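Local coordinates for phosphoenolpyruvate-protein phosphotransferase (Coxiella burnetii, PDB 3TRC) that probably transfers the phosphoryl group of phosphoenolpyruvate to a protein histidine, using magnesium, and is seen here only as its GAF-domain part, at residues A[10-13]-A[14-18]; A[31-34]-A[35-38]; A[139-142]-A[143-146]. All coordinates share one frame; numbering follows the deposited sequence.

The three contacts lie on three helices of the GAF domain chain and follow one another in sequence. Contact 1 (10-18) is on helix 3-19, contact 2 (31-38) late in helix 23-37, and contact 3 (139-146) at the start of helix 142-164. Contacts 1 and 2 have centres about 12 Å apart and are joined by the Glu-16 to Arg-33 salt bridge. Contacts 2 and 3, about 14 Å between centres, touch where Leu-38 packs on Glu-144. Contacts 1 and 3, about 19 Å between centres, do not touch, yet both reach the second subunit. Contact 2 instead packs on the antiparallel sheet, so together they run from sheet to dimer interface.

Contact 1 (A[10-13]-A[14-18]); sequences LRQI and TQEVN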
loop_
_atom_site.group_PDB
_atom_site.type_symbol
_atom_site.label_atom_id
_atom_site.label_comp_id
_atom_site.label_asym_id
_atom_site.label_seq_id
_atom_site.Cartn_x
_atom_site.Cartn_y
_atom_site.Cartn_z
ATOM N N LEU A 10 -4.220 5.078 5.119
ATOM C CA LEU A 10 -3.434 4.332 4.149
ATOM C C LEU A 10 -4.247 4.165 2.879
ATOM O O LEU A 10 -3.741 4.323 1.772
ATOM C CB LEU A 10 -3.071 2.957 4.702
ATOM C CG LEU A 10 -1.620 2.693 5.075
ATOM C CD1 LEU A 10 -1.407 1.195 5.241
ATOM C CD2 LEU A 10 -0.681 3.260 4.010
ATOM N N ARG A 11 -5.522 3.841 3.051
ATOM C CA ARG A 11 -6.411 3.647 1.920
ATOM C C ARG A 11 -6.450 4.899 1.045
ATOM O O ARG A 11 -6.276 4.823 -0.169
ATOM C CB ARG A 11 -7.813 3.299 2.423
ATOM C CG ARG A 11 -8.778 2.820 1.358
ATOM C CD ARG A 11 -10.175 2.700 1.948
ATOM N NE ARG A 11 -10.638 3.973 2.496
ATOM C CZ ARG A 11 -11.564 4.090 3.443
ATOM N NH1 ARG A 11 -12.128 3.007 3.958
ATOM N NH2 ARG A 11 -11.923 5.291 3.881
ATOM N N GLN A 12 -6.661 6.052 1.674
ATOM C CA GLN A 12 -6.770 7.320 0.956
ATOM C C GLN A 12 -5.451 7.768 0.321
ATOM O O GLN A 12 -5.434 8.228 -0.822
ATOM C CB GLN A 12 -7.317 8.418 1.879
ATOM C CG GLN A 12 -7.235 9.835 1.308
ATOM C CD GLN A 12 -8.261 10.109 0.214
ATOM O OE1 GLN A 12 -9.221 9.358 0.039
ATOM N NE2 GLN A 12 -8.059 11.194 -0.525
ATOM N N ILE A 13 -4.350 7.634 1.057
ATOM C CA ILE A 13 -3.057 8.080 0.544
ATOM C C ILE A 13 -2.493 7.144 -0.526
ATOM O O ILE A 13 -1.837 7.594 -1.459
ATOM C CB ILE A 13 -2.020 8.285 1.665
ATOM C CG1 ILE A 13 -0.776 8.976 1.117
ATOM C CG2 ILE A 13 -1.639 6.955 2.303
ATOM C CD1 ILE A 13 0.173 9.448 2.194
ATOM N N THR A 14 -2.744 5.846 -0.386
ATOM C CA THR A 14 -2.294 4.875 -1.381
ATOM C C THR A 14 -2.977 5.237 -2.695
ATOM O O THR A 14 -2.364 5.216 -3.762
ATOM C CB THR A 14 -2.639 3.427 -0.970
ATOM O OG1 THR A 14 -2.062 3.144 0.315
ATOM C CG2 THR A 14 -2.089 2.430 -1.982
ATOM N N GLN A 15 -4.256 5.590 -2.586
ATOM C CA GLN A 15 -5.051 6.080 -3.705
ATOM C C GLN A 15 -4.424 7.316 -4.339
ATOM O O GLN A 15 -4.216 7.371 -5.551
ATOM C CB GLN A 15 -6.455 6.437 -3.216
ATOM C CG GLN A 15 -7.396 6.895 -4.304
ATOM C CD GLN A 15 -8.106 5.735 -4.962
ATOM O OE1 GLN A 15 -7.558 5.081 -5.849
ATOM N NE2 GLN A 15 -9.329 5.463 -4.522
ATOM N N GLU A 16 -4.131 8.312 -3.513
ATOM C CA GLU A 16 -3.578 9.569 -4.001
ATOM C C GLU A 16 -2.182 9.414 -4.617
ATOM O O GLU A 16 -1.871 10.055 -5.618
ATOM C CB GLU A 16 -3.569 10.626 -2.890
ATOM C CG GLU A 16 -4.939 11.225 -2.579
ATOM C CD GLU A 16 -4.869 12.343 -1.549
ATOM O OE1 GLU A 16 -3.966 12.311 -0.687
ATOM O OE2 GLU A 16 -5.714 13.260 -1.602
ATOM N N VAL A 17 -1.348 8.565 -4.024
ATOM C CA VAL A 17 -0.012 8.322 -4.567
ATOM C C VAL A 17 -0.085 7.684 -5.949
ATOM O O VAL A 17 0.599 8.112 -6.876
ATOM C CB VAL A 17 0.851 7.440 -3.637
ATOM C CG1 VAL A 17 2.149 7.033 -4.338
ATOM C CG2 VAL A 17 1.151 8.173 -2.338
ATOM N N ASN A 18 -0.923 6.664 -6.094
ATOM C CA ASN A 18 -1.034 5.999 -7.388
ATOM C C ASN A 18 -1.662 6.884 -8.462
ATOM O O ASN A 18 -1.447 6.666 -9.650
ATOM C CB ASN A 18 -1.765 4.661 -7.260
ATOM C CG ASN A 18 -0.867 3.564 -6.729
ATOM O OD1 ASN A 18 0.356 3.711 -6.703
ATOM N ND2 ASN A 18 -1.463 2.455 -6.314
#
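In Thr-14 a chi1 of -57° sets OG1 beside its own backbone N and anti to the carbonyl carbon, which turns the hydroxyl back to the carbonyl of Leu-10, one helical turn earlier. Thr-14 OG1 donates to Leu-10 O in an unusually short bond of 2.5 Å, approaching from above the carbonyl plane, 39° out of it. Thr-14 N donates to the same oxygen, Leu-10 O, at 2.8 Å, so two donors grip one acceptor from opposite faces; the bond from OG1 is the one that bears on chi1 of Thr-14. Leu-10 CD2 lies 3.9 Å from Thr-14 OG1, an apolar methyl beside the polar group.

On another side of the helix, Gln-12 bends at chi2 and swings its amide over to Glu-16, whose chain runs out extended. Gln-12 NE2 reaches Glu-16 OE2 at 3.3 Å in a weak hydrogen bond, the amide and carboxylate planes turned 64° apart. The stronger partner of that carboxylate is Arg-33 of helix 23-37, bound in a salt bridge through Glu-16 OE1.

Ile-13, in the conformer described, and Val-17 point the same way, side by side. Both lean on helix 23-37, Ile-13 against Leu-29 and Val-17 against Val-30. Leu-10 meets its own counterpart in the second subunit, and Thr-14 packs there on Ile-153. The i to i+4 spacing and the hydroxyl returned to the carbonyl four residues back are alpha-helical; buried Leu-10, Ile-13, Thr-14 and Val-17 against exposed Gln-12 and Gln-15 make this an amphipathic helix, packed between its own domain and a dimer partner.

Contact 2 (A[31-34]-A[35-38]); sequences VVRL and CEAL
Arg-33 and Glu-36, one turn apart on helix 23-37, are joined by a salt bridge that can be followed along the arginine. From CB, which packs on Ile-13 of helix 3-19, a chi1 of -71° puts CG beside the backbone N, and the chain then bends at chi2, which brings its end alongside the Glu-36 side chain. Arg-33 CD passes 3.5 Å from Glu-36 OE1. Arg-33 NE forms a salt bridge with Glu-16 of helix 3-19, while Arg-33 CZ is 3.9 Å from Glu-36 OE1. At the tip, Arg-33 NH1 donates to Glu-36 OE1 at 2.8 Å with an N-H...O angle of 152°. The oxygen receives it on its syn lone pair and lies in the guanidinium plane, at its edge; the carboxylate is turned 33° from that plane. Held by one carboxylate at NE and another at NH1, the guanidinium is limited in its rotation.

Glu-36 reaches this point with an extended chain, running alongside Val-32 and pointing the same way. Its second oxygen, Glu-36 OE2, rests 3.7 Å from Val-32 CG1.

In the backbone, Ala-37 N is shared: it donates to Arg-33 O at 2.8 Å and also, weakly, to Leu-34 O at 3.3 Å. Leu-34 O in addition accepts from Leu-38 N at 3.0 Å. Leu-34 and Leu-38 both pack on Phe-147 of helix 142-164. On the sheet side, Cys-35 touches Cys-43, with which it forms a disulfide seen in a structure of this protein. The segment thus belongs to a GAF-domain helix laid on the antiparallel sheet, with that disulfide tying it to strand 42-49.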
loop_
_atom_site.group_PDB
_atom_site.type_symbol
_atom_site.label_atom_id
_atom_site.label_comp_id
_atom_site.label_asym_id
_atom_site.label_seq_id
_atom_site.Cartn_x
_atom_site.Cartn_y
_atom_site.Cartn_z
ATOM N N VAL A 31 4.329 13.995 2.252
ATOM C CA VAL A 31 4.788 14.732 3.425
ATOM C C VAL A 31 3.675 15.605 4.018
ATOM O O VAL A 31 3.569 15.760 5.239
ATOM C CB VAL A 31 6.075 15.555 3.142
ATOM C CG1 VAL A 31 7.187 14.634 2.669
ATOM C CG2 VAL A 31 5.819 16.661 2.121
ATOM N N VAL A 32 2.824 16.144 3.152
ATOM C CA VAL A 32 1.714 16.971 3.610
ATOM C C VAL A 32 0.669 16.104 4.308
ATOM O O VAL A 32 0.206 16.431 5.403
ATOM C CB VAL A 32 1.052 17.740 2.447
ATOM C CG1 VAL A 32 -0.262 18.367 2.905
ATOM C CG2 VAL A 32 1.991 18.813 1.916
ATOM N N ARG A 33 0.310 14.995 3.668
ATOM C CA ARG A 33 -0.736 14.113 4.183
ATOM C C ARG A 33 -0.351 13.503 5.520
ATOM O O ARG A 33 -1.176 13.415 6.428
ATOM C CB ARG A 33 -1.063 13.003 3.172
ATOM C CG ARG A 33 -1.799 13.482 1.936
ATOM C CD ARG A 33 -3.117 14.152 2.291
ATOM N NE ARG A 33 -3.890 14.488 1.101
ATOM C CZ ARG A 33 -4.697 15.541 1.005
ATOM N NH1 ARG A 33 -4.833 16.369 2.031
ATOM N NH2 ARG A 33 -5.366 15.768 -0.118
ATOM N N LEU A 34 0.898 13.060 5.639
ATOM C CA LEU A 34 1.369 12.490 6.896
ATOM C C LEU A 34 1.197 13.482 8.032
ATOM O O LEU A 34 0.676 13.142 9.093
ATOM C CB LEU A 34 2.832 12.043 6.800
ATOM C CG LEU A 34 3.058 10.664 6.187
ATOM C CD1 LEU A 34 4.510 10.229 6.307
ATOM C CD2 LEU A 34 2.163 9.674 6.863
ATOM N N CYS A 35 1.634 14.716 7.810
ATOM C CA CYS A 35 1.527 15.733 8.850
ATOM C C CYS A 35 0.076 16.000 9.230
ATOM O O CYS A 35 -0.242 16.175 10.403
ATOM C CB CYS A 35 2.218 17.026 8.419
ATOM S SG CYS A 35 4.004 16.893 8.523
ATOM N N GLU A 36 -0.804 16.033 8.236
ATOM C CA GLU A 36 -2.216 16.284 8.492
ATOM C C GLU A 36 -2.876 15.132 9.233
ATOM O O GLU A 36 -3.709 15.348 10.117
ATOM C CB GLU A 36 -2.967 16.501 7.175
ATOM C CG GLU A 36 -2.634 17.788 6.463
ATOM C CD GLU A 36 -3.271 17.853 5.086
ATOM O OE1 GLU A 36 -3.530 16.782 4.498
ATOM O OE2 GLU A 36 -3.512 18.973 4.595
ATOM N N ALA A 37 -2.519 13.910 8.848
ATOM C CA ALA A 37 -3.302 12.731 9.205
ATOM C C ALA A 37 -2.862 11.999 10.473
ATOM O O ALA A 37 -3.697 11.430 11.178
ATOM C CB ALA A 37 -3.364 11.758 8.019
ATOM N N LEU A 38 -1.565 12.001 10.767
ATOM C CA LEU A 38 -1.071 11.271 11.935
ATOM C C LEU A 38 -1.650 11.767 13.269
ATOM O O LEU A 38 -2.168 10.963 14.041
ATOM C CB LEU A 38 0.459 11.244 11.982
ATOM C CG LEU A 38 1.133 10.232 11.060
ATOM C CD1 LEU A 38 2.645 10.332 11.194
ATOM C CD2 LEU A 38 0.658 8.820 11.380
#

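Contact 3 (A[139-142]-A[143-146]); sequences HFAE and EEEA
Glu-143 approaches Ala-141 from the first turn of helix 142-164, its chain bent at chi2 so that the carboxylate folds back. Glu-143 OE1 comes to 3.7 Å from Ala-141 CB. The side chain also touches Met-6 of helix 3-19, and its OE2 is hydrogen-bonded to the backbone N of Asn-2, a residue of the cloning leader and not of the natural protein.

Glu-144 makes the main link to the incoming loop. With chi1 at -61° and an extended chain beyond CG, it reaches back past the start of the helix. Ala-141 N donates to Glu-144 OE2 at 2.9 Å, nearly straight at 166°, meeting the oxygen on its anti side and 34° out of the carboxylate plane. A water gives a second bond to Glu-144 OE2 at 2.9 Å and another to His-139 O, tying the carboxylate to the loop twice. Glu-144 OE1 lies 3.4 Å from Phe-140 CD1, at the edge of the ring and near its plane. Here Ala-141 is the N-cap, and the side chain three residues on returning to its amide is one half of a capping box; alanine has no side-chain oxygen to supply the other half.

Glu-145 N then closes the first helical turn by donating to Ala-141 O at 3.0 Å. Its carboxylate turns to Asn-91, whose side-chain amide also binds Phe-140 O. Ala-146 N follows with a bond to Glu-142 O at 3.0 Å, its methyl resting on the same oxygen at 3.5 Å from Ala-146 CB and also packing on Leu-7 of the second subunit.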
loop_
_atom_site.group_PDB
_atom_site.type_symbol
_atom_site.label_atom_id
_atom_site.label_comp_id
_atom_site.label_asym_id
_atom_site.label_seq_id
_atom_site.Cartn_x
_atom_site.Cartn_y
_atom_site.Cartn_z
ATOM N N HIS A 139 7.541 9.447 21.502
ATOM C CA HIS A 139 7.837 8.598 20.364
ATOM C C HIS A 139 6.545 8.340 19.588
ATOM O O HIS A 139 5.466 8.783 19.990
ATOM C CB HIS A 139 8.506 7.295 20.796
ATOM C CG HIS A 139 7.595 6.353 21.514
ATOM N ND1 HIS A 139 7.394 6.403 22.877
ATOM C CD2 HIS A 139 6.838 5.326 21.059
ATOM C CE1 HIS A 139 6.551 5.449 23.230
ATOM N NE2 HIS A 139 6.198 4.783 22.146
ATOM N N PHE A 140 6.663 7.647 18.463
ATOM C CA PHE A 140 5.503 7.340 17.639
ATOM C C PHE A 140 4.943 5.967 17.983
ATOM O O PHE A 140 5.688 5.000 18.136
ATOM C CB PHE A 140 5.852 7.459 16.149
ATOM C CG PHE A 140 6.078 8.880 15.704
ATOM C CD1 PHE A 140 5.088 9.574 15.026
ATOM C CD2 PHE A 140 7.272 9.529 15.993
ATOM C CE1 PHE A 140 5.285 10.888 14.633
ATOM C CE2 PHE A 140 7.481 10.836 15.596
ATOM C CZ PHE A 140 6.485 11.518 14.918
ATOM N N ALA A 141 3.622 5.894 18.123
ATOM C CA ALA A 141 2.990 4.669 18.578
ATOM C C ALA A 141 3.085 3.565 17.528
ATOM O O ALA A 141 3.408 3.817 16.369
ATOM C CB ALA A 141 1.539 4.935 18.951
ATOM N N GLU A 142 2.803 2.339 17.952
ATOM C CA GLU A 142 2.964 1.169 17.091
ATOM C C GLU A 142 2.242 1.276 15.751
ATOM O O GLU A 142 2.810 0.930 14.715
ATOM C CB GLU A 142 2.501 -0.087 17.830
ATOM C CG GLU A 142 2.721 -1.376 17.068
ATOM C CD GLU A 142 2.281 -2.594 17.863
ATOM O OE1 GLU A 142 1.512 -2.432 18.836
ATOM O OE2 GLU A 142 2.711 -3.711 17.519
ATOM N N GLU A 143 0.993 1.738 15.770
ATOM C CA GLU A 143 0.232 1.851 14.529
ATOM C C GLU A 143 0.786 2.958 13.632
ATOM O O GLU A 143 0.677 2.885 12.408
ATOM C CB GLU A 143 -1.262 2.068 14.795
ATOM C CG GLU A 143 -1.620 3.410 15.452
ATOM C CD GLU A 143 -1.552 3.385 16.975
ATOM O OE1 GLU A 143 -0.847 2.527 17.554
ATOM O OE2 GLU A 143 -2.218 4.233 17.603
ATOM N N GLU A 144 1.386 3.974 14.246
ATOM C CA GLU A 144 1.982 5.056 13.483
ATOM C C GLU A 144 3.201 4.541 12.739
ATOM O O GLU A 144 3.392 4.833 11.566
ATOM C CB GLU A 144 2.398 6.201 14.400
ATOM C CG GLU A 144 1.252 6.841 15.166
ATOM C CD GLU A 144 1.703 8.108 15.872
ATOM O OE1 GLU A 144 1.729 9.161 15.202
ATOM O OE2 GLU A 144 2.048 8.039 17.074
ATOM N N GLU A 145 4.036 3.780 13.434
ATOM C CA GLU A 145 5.226 3.235 12.803
ATOM C C GLU A 145 4.844 2.249 11.694
ATOM O O GLU A 145 5.380 2.320 10.597
ATOM C CB GLU A 145 6.159 2.586 13.830
ATOM C CG GLU A 145 7.453 2.082 13.209
ATOM C CD GLU A 145 8.431 1.525 14.224
ATOM O OE1 GLU A 145 8.419 1.976 15.387
ATOM O OE2 GLU A 145 9.224 0.637 13.844
ATOM N N ALA A 146 3.898 1.354 11.977
ATOM C CA ALA A 146 3.455 0.374 10.986
ATOM C C ALA A 146 2.893 1.062 9.740
ATOM O O ALA A 146 3.166 0.659 8.606
ATOM C CB ALA A 146 2.422 -0.566 11.597
HETATM O O HOH W 1 3.224 10.002 18.861
#